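Local coordinates for putative acyl-CoA thioester hydrolase (Yersinia pestis KIM10+, PDB 5DM5), which probably hydrolyses acyl-CoA thioesters to free fatty acid and coenzyme A, as a hot-dog-fold thioesterase that assembles into a hexamer, at residues 72-78 with 118-123; 93-98 with 136-140. All coordinates share one frame; numbering follows the deposited sequence.

Contact 1. Residues 72-78 with 118-123; sequences MTFLKPV and YRATEA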
ATOM      1  N   MET B  72       1.588 -21.037  17.914  1.00 47.04           N
ATOM      2  CA  MET B  72       1.045 -20.895  16.570  1.00 46.65           C
ATOM      3  C   MET B  72       1.428 -22.046  15.651  1.00 49.41           C
ATOM      4  O   MET B  72       2.584 -22.442  15.593  1.00 52.17           O
ATOM      5  CB  MET B  72       1.481 -19.586  15.938  1.00 44.80           C
ATOM      6  CG  MET B  72       0.973 -19.443  14.513  1.00 47.21           C
ATOM      7  SD  MET B  72      -0.063 -18.002  14.349  1.00 39.29           S
ATOM      8  CE  MET B  72       1.074 -16.783  14.991  1.00 50.49           C
ATOM      9  N   THR B  73       0.445 -22.599  14.954  1.00 43.36           N
ATOM     10  CA  THR B  73       0.697 -23.703  14.061  1.00 45.67           C
ATOM     11  C   THR B  73       0.114 -23.368  12.712  1.00 47.98           C
ATOM     12  O   THR B  73      -1.007 -22.883  12.639  1.00 49.29           O
ATOM     13  CB  THR B  73       0.087 -25.002  14.568  1.00 50.85           C
ATOM     14  OG1 THR B  73       0.422 -25.189  15.945  1.00 59.81           O
ATOM     15  CG2 THR B  73       0.618 -26.175  13.766  1.00 53.95           C
ATOM     16  N   PHE B  74       0.877 -23.589  11.645  1.00 49.91           N
ATOM     17  CA  PHE B  74       0.352 -23.400  10.293  1.00 45.82           C
ATOM     18  C   PHE B  74      -0.211 -24.671   9.747  1.00 44.44           C
ATOM     19  O   PHE B  74       0.486 -25.476   9.149  1.00 44.43           O
ATOM     20  CB  PHE B  74       1.420 -22.845   9.358  1.00 47.08           C
ATOM     21  CG  PHE B  74       1.821 -21.458   9.703  1.00 46.27           C
ATOM     22  CD1 PHE B  74       1.314 -20.390   8.998  1.00 45.52           C
ATOM     23  CD2 PHE B  74       2.626 -21.211  10.785  1.00 50.37           C
ATOM     24  CE1 PHE B  74       1.639 -19.110   9.340  1.00 42.78           C
ATOM     25  CE2 PHE B  74       2.958 -19.924  11.127  1.00 49.14           C
ATOM     26  CZ  PHE B  74       2.464 -18.875  10.405  1.00 44.51           C
ATOM     27  N   LEU B  75      -1.510 -24.812   9.966  1.00 46.10           N
ATOM     28  CA  LEU B  75      -2.243 -26.025   9.650  1.00 47.39           C
ATOM     29  C   LEU B  75      -2.344 -26.242   8.154  1.00 52.13           C
ATOM     30  O   LEU B  75      -1.892 -27.256   7.627  1.00 59.27           O
ATOM     31  CB  LEU B  75      -3.662 -25.973  10.245  1.00 45.38           C
ATOM     32  CG  LEU B  75      -3.973 -25.923  11.754  1.00 44.86           C
ATOM     33  CD1 LEU B  75      -2.745 -26.224  12.597  1.00 55.65           C
ATOM     34  CD2 LEU B  75      -4.655 -24.636  12.216  1.00 41.06           C
ATOM     35  N   LYS B  76      -2.961 -25.284   7.475  1.00 51.08           N
ATOM     36  CA  LYS B  76      -3.208 -25.389   6.046  1.00 54.24           C
ATOM     37  C   LYS B  76      -2.823 -24.104   5.325  1.00 57.81           C
ATOM     38  O   LYS B  76      -2.890 -23.023   5.909  1.00 58.27           O
ATOM     39  CB  LYS B  76      -4.674 -25.743   5.800  1.00 54.69           C
ATOM     40  CG  LYS B  76      -5.080 -27.044   6.496  1.00 61.32           C
ATOM     41  CD  LYS B  76      -6.438 -27.586   6.057  1.00 65.76           C
ATOM     42  CE  LYS B  76      -7.044 -28.485   7.134  1.00 57.90           C
ATOM     43  NZ  LYS B  76      -8.480 -28.721   6.874  1.00 57.11           N
ATOM     44  N   PRO B  77      -2.341 -24.226   4.081  1.00 56.13           N
ATOM     45  CA  PRO B  77      -1.968 -23.065   3.272  1.00 52.82           C
ATOM     46  C   PRO B  77      -3.212 -22.324   2.819  1.00 57.45           C
ATOM     47  O   PRO B  77      -4.291 -22.912   2.904  1.00 57.17           O
ATOM     48  CB  PRO B  77      -1.242 -23.684   2.083  1.00 54.15           C
ATOM     49  CG  PRO B  77      -1.838 -25.032   1.964  1.00 56.26           C
ATOM     50  CD  PRO B  77      -2.096 -25.488   3.364  1.00 56.12           C
ATOM     51  N   VAL B  78      -3.075 -21.063   2.402  1.00 62.87           N
ATOM     52  CA  VAL B  78      -4.188 -20.263   1.860  1.00 56.34           C
ATOM     53  C   VAL B  78      -3.829 -19.712   0.499  1.00 56.13           C
ATOM     54  O   VAL B  78      -2.791 -19.096   0.338  1.00 62.61           O
ATOM     55  CB  VAL B  78      -4.548 -19.067   2.747  1.00 54.52           C
ATOM     56  CG1 VAL B  78      -5.729 -18.304   2.155  1.00 60.00           C
ATOM     57  CG2 VAL B  78      -4.832 -19.513   4.167  1.00 55.46           C
ATOM     58  N   TYR B 118     -12.253 -24.214   6.116  1.00 58.86           N
ATOM     59  CA  TYR B 118     -11.296 -24.941   6.896  1.00 51.81           C
ATOM     60  C   TYR B 118     -10.444 -23.950   7.639  1.00 51.95           C
ATOM     61  O   TYR B 118     -10.190 -22.851   7.153  1.00 56.62           O
ATOM     62  CB  TYR B 118     -10.433 -25.839   6.006  1.00 54.60           C
ATOM     63  CG  TYR B 118      -9.495 -25.103   5.082  1.00 59.33           C
ATOM     64  CD1 TYR B 118      -8.244 -24.696   5.538  1.00 62.04           C
ATOM     65  CD2 TYR B 118      -9.820 -24.847   3.758  1.00 60.61           C
ATOM     66  CE1 TYR B 118      -7.354 -24.027   4.729  1.00 58.46           C
ATOM     67  CE2 TYR B 118      -8.919 -24.177   2.930  1.00 64.60           C
ATOM     68  CZ  TYR B 118      -7.687 -23.773   3.434  1.00 59.16           C
ATOM     69  OH  TYR B 118      -6.768 -23.110   2.666  1.00 60.63           O
ATOM     70  N   ARG B 119     -10.026 -24.334   8.836  1.00 50.72           N
ATOM     71  CA  ARG B 119      -9.162 -23.500   9.656  1.00 47.92           C
ATOM     72  C   ARG B 119      -7.731 -23.581   9.188  1.00 48.38           C
ATOM     73  O   ARG B 119      -7.211 -24.665   8.960  1.00 53.51           O
ATOM     74  CB  ARG B 119      -9.279 -23.888  11.121  1.00 51.03           C
ATOM     75  CG  ARG B 119      -8.486 -23.020  12.056  1.00 48.08           C
ATOM     76  CD  ARG B 119      -8.840 -23.389  13.466  1.00 54.92           C
ATOM     77  NE  ARG B 119      -8.623 -24.796  13.738  1.00 64.95           N
ATOM     78  CZ  ARG B 119      -8.888 -25.364  14.907  1.00 78.47           C
ATOM     79  NH1 ARG B 119      -9.379 -24.627  15.891  1.00 70.27           N
ATOM     80  NH2 ARG B 119      -8.676 -26.663  15.088  1.00120.39           N
ATOM     81  N   ALA B 120      -7.117 -22.423   8.970  1.00 45.78           N
ATOM     82  CA  ALA B 120      -5.768 -22.377   8.428  1.00 43.14           C
ATOM     83  C   ALA B 120      -4.708 -22.010   9.477  1.00 40.36           C
ATOM     84  O   ALA B 120      -3.522 -22.265   9.273  1.00 43.20           O
ATOM     85  CB  ALA B 120      -5.716 -21.423   7.267  1.00 45.67           C
ATOM     86  N   THR B 121      -5.099 -21.341  10.556  1.00 38.52           N
ATOM     87  CA  THR B 121      -4.117 -21.050  11.600  1.00 37.05           C
ATOM     88  C   THR B 121      -4.767 -20.875  12.943  1.00 39.33           C
ATOM     89  O   THR B 121      -5.861 -20.380  13.022  1.00 41.75           O
ATOM     90  CB  THR B 121      -3.328 -19.783  11.289  1.00 42.80           C
ATOM     91  OG1 THR B 121      -2.723 -19.916  10.003  1.00 43.62           O
ATOM     92  CG2 THR B 121      -2.238 -19.584  12.300  1.00 45.33           C
ATOM     93  N   GLU B 122      -4.136 -21.291  14.019  1.00 37.89           N
ATOM     94  CA  GLU B 122      -4.720 -20.945  15.295  1.00 40.06           C
ATOM     95  C   GLU B 122      -3.607 -20.670  16.272  1.00 39.49           C
ATOM     96  O   GLU B 122      -2.537 -21.246  16.163  1.00 41.93           O
ATOM     97  CB  GLU B 122      -5.683 -22.013  15.803  1.00 49.98           C
ATOM     98  CG  GLU B 122      -6.212 -21.685  17.194  1.00 54.81           C
ATOM     99  CD  GLU B 122      -7.218 -22.675  17.716  1.00 63.67           C
ATOM    100  OE1 GLU B 122      -7.404 -23.730  17.079  1.00 86.52           O
ATOM    101  OE2 GLU B 122      -7.829 -22.383  18.764  1.00 55.20           O
ATOM    102  N   ALA B 123      -3.832 -19.746  17.193  1.00 39.05           N
ATOM    103  CA  ALA B 123      -2.802 -19.427  18.173  1.00 38.24           C
ATOM    104  C   ALA B 123      -3.412 -18.818  19.421  1.00 39.52           C
ATOM    105  O   ALA B 123      -4.574 -18.444  19.418  1.00 40.97           O
ATOM    106  CB  ALA B 123      -1.784 -18.498  17.577  1.00 40.27           C
TER
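Ala120 and Thr121, which meet Val78 and Met72 across the contact, together face Val104 of the adjoining strand in a classic beta bulge. Ala120 O faces the chain leaving strand 64-74, where Leu75 N reaches it in a weak bond of 3.3 Å. Just past the bulge, Thr73 N makes another weak bond to Glu122 O, at 3.5 Å with an N-H...O angle of 159°. Small side chains suit this place: Thr121 CG2 lies 3.4 Å from Met72 SD, Ala123 CB touches the same sulfur at 3.7 Å, and the Ala120 methyl packs on Val78 CG2. With Met72 CG anti to the backbone N (chi1 178°) and the chain bent beyond it, SD reaches both partners. On the loop, the aliphatic part of Lys76 runs at a slant past the CD1-CE1 side of the Tyr118 ring, CD 3.4 Å from CD1. Tyr118 OH donates to Pro77 O, which lies near the ring plane, although the modelled 2.5 Å is doubtfully short at this resolution. Strand 118-129 is flanked by strands 64-74 and 97-106; helix 43-60 covers Met72, Thr121 and Ala123 through Met48, and a strand of a second subunit continues the sheet beyond Met72 and Thr73.

Contact 2. Residues 93-98 with 136-140; sequences TGHSSI and PRGLP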
ATOM      1  N   THR B  93      -8.776 -13.596  32.042  1.00 45.03           N
ATOM      2  CA  THR B  93      -8.668 -12.230  32.484  1.00 41.43           C
ATOM      3  C   THR B  93      -7.770 -12.216  33.737  1.00 44.98           C
ATOM      4  O   THR B  93      -7.932 -13.025  34.648  1.00 54.62           O
ATOM      5  CB  THR B  93     -10.054 -11.635  32.706  1.00 41.97           C
ATOM      6  OG1 THR B  93     -10.720 -11.601  31.447  1.00 39.26           O
ATOM      7  CG2 THR B  93      -9.978 -10.246  33.224  1.00 46.90           C
ATOM      8  N   GLY B  94      -6.758 -11.367  33.729  1.00 43.42           N
ATOM      9  CA  GLY B  94      -5.865 -11.215  34.858  1.00 40.11           C
ATOM     10  C   GLY B  94      -6.358  -9.913  35.428  1.00 43.25           C
ATOM     11  O   GLY B  94      -7.484  -9.517  35.167  1.00 46.40           O
ATOM     12  N   HIS B  95      -5.534  -9.232  36.198  1.00 44.99           N
ATOM     13  CA  HIS B  95      -5.938  -7.949  36.736  1.00 47.88           C
ATOM     14  C   HIS B  95      -6.081  -7.008  35.563  1.00 47.32           C
ATOM     15  O   HIS B  95      -7.023  -6.236  35.467  1.00 51.23           O
ATOM     16  CB  HIS B  95      -4.907  -7.433  37.720  1.00 57.55           C
ATOM     17  CG  HIS B  95      -5.190  -6.054  38.220  1.00 54.68           C
ATOM     18  ND1 HIS B  95      -4.417  -4.966  37.874  1.00 59.74           N
ATOM     19  CD2 HIS B  95      -6.125  -5.594  39.076  1.00 52.63           C
ATOM     20  CE1 HIS B  95      -4.884  -3.893  38.478  1.00 60.55           C
ATOM     21  NE2 HIS B  95      -5.918  -4.243  39.219  1.00 51.26           N
ATOM     22  N   SER B  96      -5.074  -7.050  34.710  1.00 48.54           N
ATOM     23  CA  SER B  96      -5.034  -6.312  33.460  1.00 46.36           C
ATOM     24  C   SER B  96      -4.851  -7.254  32.241  1.00 46.29           C
ATOM     25  O   SER B  96      -5.256  -6.923  31.130  1.00 46.36           O
ATOM     26  CB  SER B  96      -3.937  -5.250  33.518  1.00 45.45           C
ATOM     27  OG  SER B  96      -2.688  -5.790  33.899  1.00 51.01           O
ATOM     28  N   SER B  97      -4.273  -8.439  32.459  1.00 45.31           N
ATOM     29  CA  SER B  97      -3.883  -9.355  31.375  1.00 44.12           C
ATOM     30  C   SER B  97      -4.997 -10.208  30.738  1.00 44.71           C
ATOM     31  O   SER B  97      -5.689 -10.964  31.413  1.00 49.35           O
ATOM     32  CB  SER B  97      -2.781 -10.288  31.879  1.00 49.80           C
ATOM     33  OG  SER B  97      -3.247 -11.117  32.927  1.00 56.36           O
ATOM     34  N   ILE B  98      -5.162 -10.044  29.426  1.00 45.16           N
ATOM     35  CA  ILE B  98      -6.136 -10.790  28.616  1.00 44.99           C
ATOM     36  C   ILE B  98      -5.592 -11.876  27.670  1.00 44.27           C
ATOM     37  O   ILE B  98      -4.846 -11.567  26.735  1.00 44.90           O
ATOM     38  CB  ILE B  98      -6.962  -9.823  27.760  1.00 44.41           C
ATOM     39  CG1 ILE B  98      -7.616  -8.791  28.666  1.00 46.33           C
ATOM     40  CG2 ILE B  98      -8.014 -10.572  26.952  1.00 41.28           C
ATOM     41  CD1 ILE B  98      -8.423  -7.785  27.919  1.00 48.02           C
ATOM     42  N   PRO B 136       0.318  -0.639  32.404  1.00 48.81           N
ATOM     43  CA  PRO B 136      -0.829  -1.496  32.654  1.00 47.92           C
ATOM     44  C   PRO B 136      -1.847  -0.739  33.472  1.00 54.01           C
ATOM     45  O   PRO B 136      -1.516   0.239  34.142  1.00 53.60           O
ATOM     46  CB  PRO B 136      -0.236  -2.659  33.428  1.00 50.23           C
ATOM     47  CG  PRO B 136       1.183  -2.676  33.022  1.00 52.64           C
ATOM     48  CD  PRO B 136       1.575  -1.262  32.833  1.00 51.49           C
ATOM     49  N   ARG B 137      -3.093  -1.162  33.363  1.00 55.70           N
ATOM     50  CA  ARG B 137      -4.185  -0.570  34.110  1.00 49.33           C
ATOM     51  C   ARG B 137      -5.177  -1.638  34.462  1.00 48.20           C
ATOM     52  O   ARG B 137      -5.168  -2.697  33.864  1.00 48.62           O
ATOM     53  CB  ARG B 137      -4.847   0.505  33.291  1.00 52.38           C
ATOM     54  CG  ARG B 137      -5.363  -0.061  32.014  1.00 51.97           C
ATOM     55  CD  ARG B 137      -6.074   0.967  31.222  1.00 49.96           C
ATOM     56  NE  ARG B 137      -6.584   0.378  29.998  1.00 55.30           N
ATOM     57  CZ  ARG B 137      -7.747  -0.250  29.888  1.00 53.77           C
ATOM     58  NH1 ARG B 137      -8.543  -0.370  30.937  1.00 58.68           N
ATOM     59  NH2 ARG B 137      -8.111  -0.750  28.717  1.00 52.89           N
ATOM     60  N   GLY B 138      -6.033  -1.361  35.432  1.00 53.19           N
ATOM     61  CA  GLY B 138      -7.009  -2.333  35.879  1.00 54.97           C
ATOM     62  C   GLY B 138      -7.999  -2.654  34.787  1.00 50.21           C
ATOM     63  O   GLY B 138      -8.220  -1.857  33.887  1.00 53.19           O
ATOM     64  N   LEU B 139      -8.635  -3.809  34.898  1.00 47.71           N
ATOM     65  CA  LEU B 139      -9.574  -4.245  33.882  1.00 53.55           C
ATOM     66  C   LEU B 139     -11.021  -4.061  34.334  1.00 58.53           C
ATOM     67  O   LEU B 139     -11.415  -4.541  35.402  1.00 60.13           O
ATOM     68  CB  LEU B 139      -9.310  -5.714  33.551  1.00 55.95           C
ATOM     69  CG  LEU B 139      -9.272  -6.151  32.098  1.00 51.28           C
ATOM     70  CD1 LEU B 139      -8.550  -5.102  31.314  1.00 51.54           C
ATOM     71  CD2 LEU B 139      -8.541  -7.468  31.974  1.00 45.19           C
ATOM     72  N   PRO B 140     -11.803  -3.399  33.487  1.00 55.88           N
ATOM     73  CA  PRO B 140     -13.228  -3.178  33.729  1.00 60.77           C
ATOM     74  C   PRO B 140     -13.999  -4.482  33.781  1.00 64.00           C
ATOM     75  O   PRO B 140     -14.337  -5.052  32.748  1.00 59.11           O
ATOM     76  CB  PRO B 140     -13.667  -2.385  32.499  1.00 55.42           C
ATOM     77  CG  PRO B 140     -12.435  -1.731  32.012  1.00 54.39           C
ATOM     78  CD  PRO B 140     -11.347  -2.721  32.268  1.00 54.92           C
TER
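The beta hairpin joining strands 83-93 and 97-106 of the hot-dog sheet turns at residues 94-96, and the chain after strand 118-129 returns to lie across that turn. A backbone bond from Gly94 N to Ser97 O closes the turn from within. Leu139 makes the largest single contribution. Its CD2 methyl touches a side chain from each arm of the hairpin, 3.4 Å from Thr93 CG2 and 3.7 Å from Ile98 CG1, crossing both side chains at a slant. An apolar side chain suits this place, since CD2 packs on the Thr93 methyl and the Ile98 CG1 methylene together; Leu139 also touches Ala129, which ties the segment to strand 118-129. Ile98, by contrast, is buried and rests on Cys90 of strand 83-93. Arg137 points away from the turn, and its NH2 hydrogen-bonds to Ala60 O at the end of helix 43-60 and its NE to Val130 O, so the long side chain fastens this part of the loop to other parts of the chain. The contact lies at the surface, and a triethylene glycol, probably from the crystallisation liquor, lies beside Thr93. His95 CG stands anti to its backbone N (chi1 175°), bringing the imidazole to Gly138 CA in an off-centre CH-pi contact, 4.1 Å from the ring centroid and 30° off the ring normal.

Contact 1 is partly buried and contact 2 lies on the surface, on the other side of the chain's centre; their centres are 29 Å apart and their nearest atoms about 10 Å, so they do not touch. One sheet nevertheless serves both, since strands 97-106 and 118-129 are neighbours in it. Contact 1 joins strand 64-74 and the chain that follows it to strand 118-129, by weak backbone bonds, a tyrosine hydroxyl and apolar packing that continues under helix 43-60 and toward another subunit. No other chain touches contact 2, where a loop without regular structure is laid on a hairpin end through leucine packing and a CH-pi contact. Along the sequence their segments alternate.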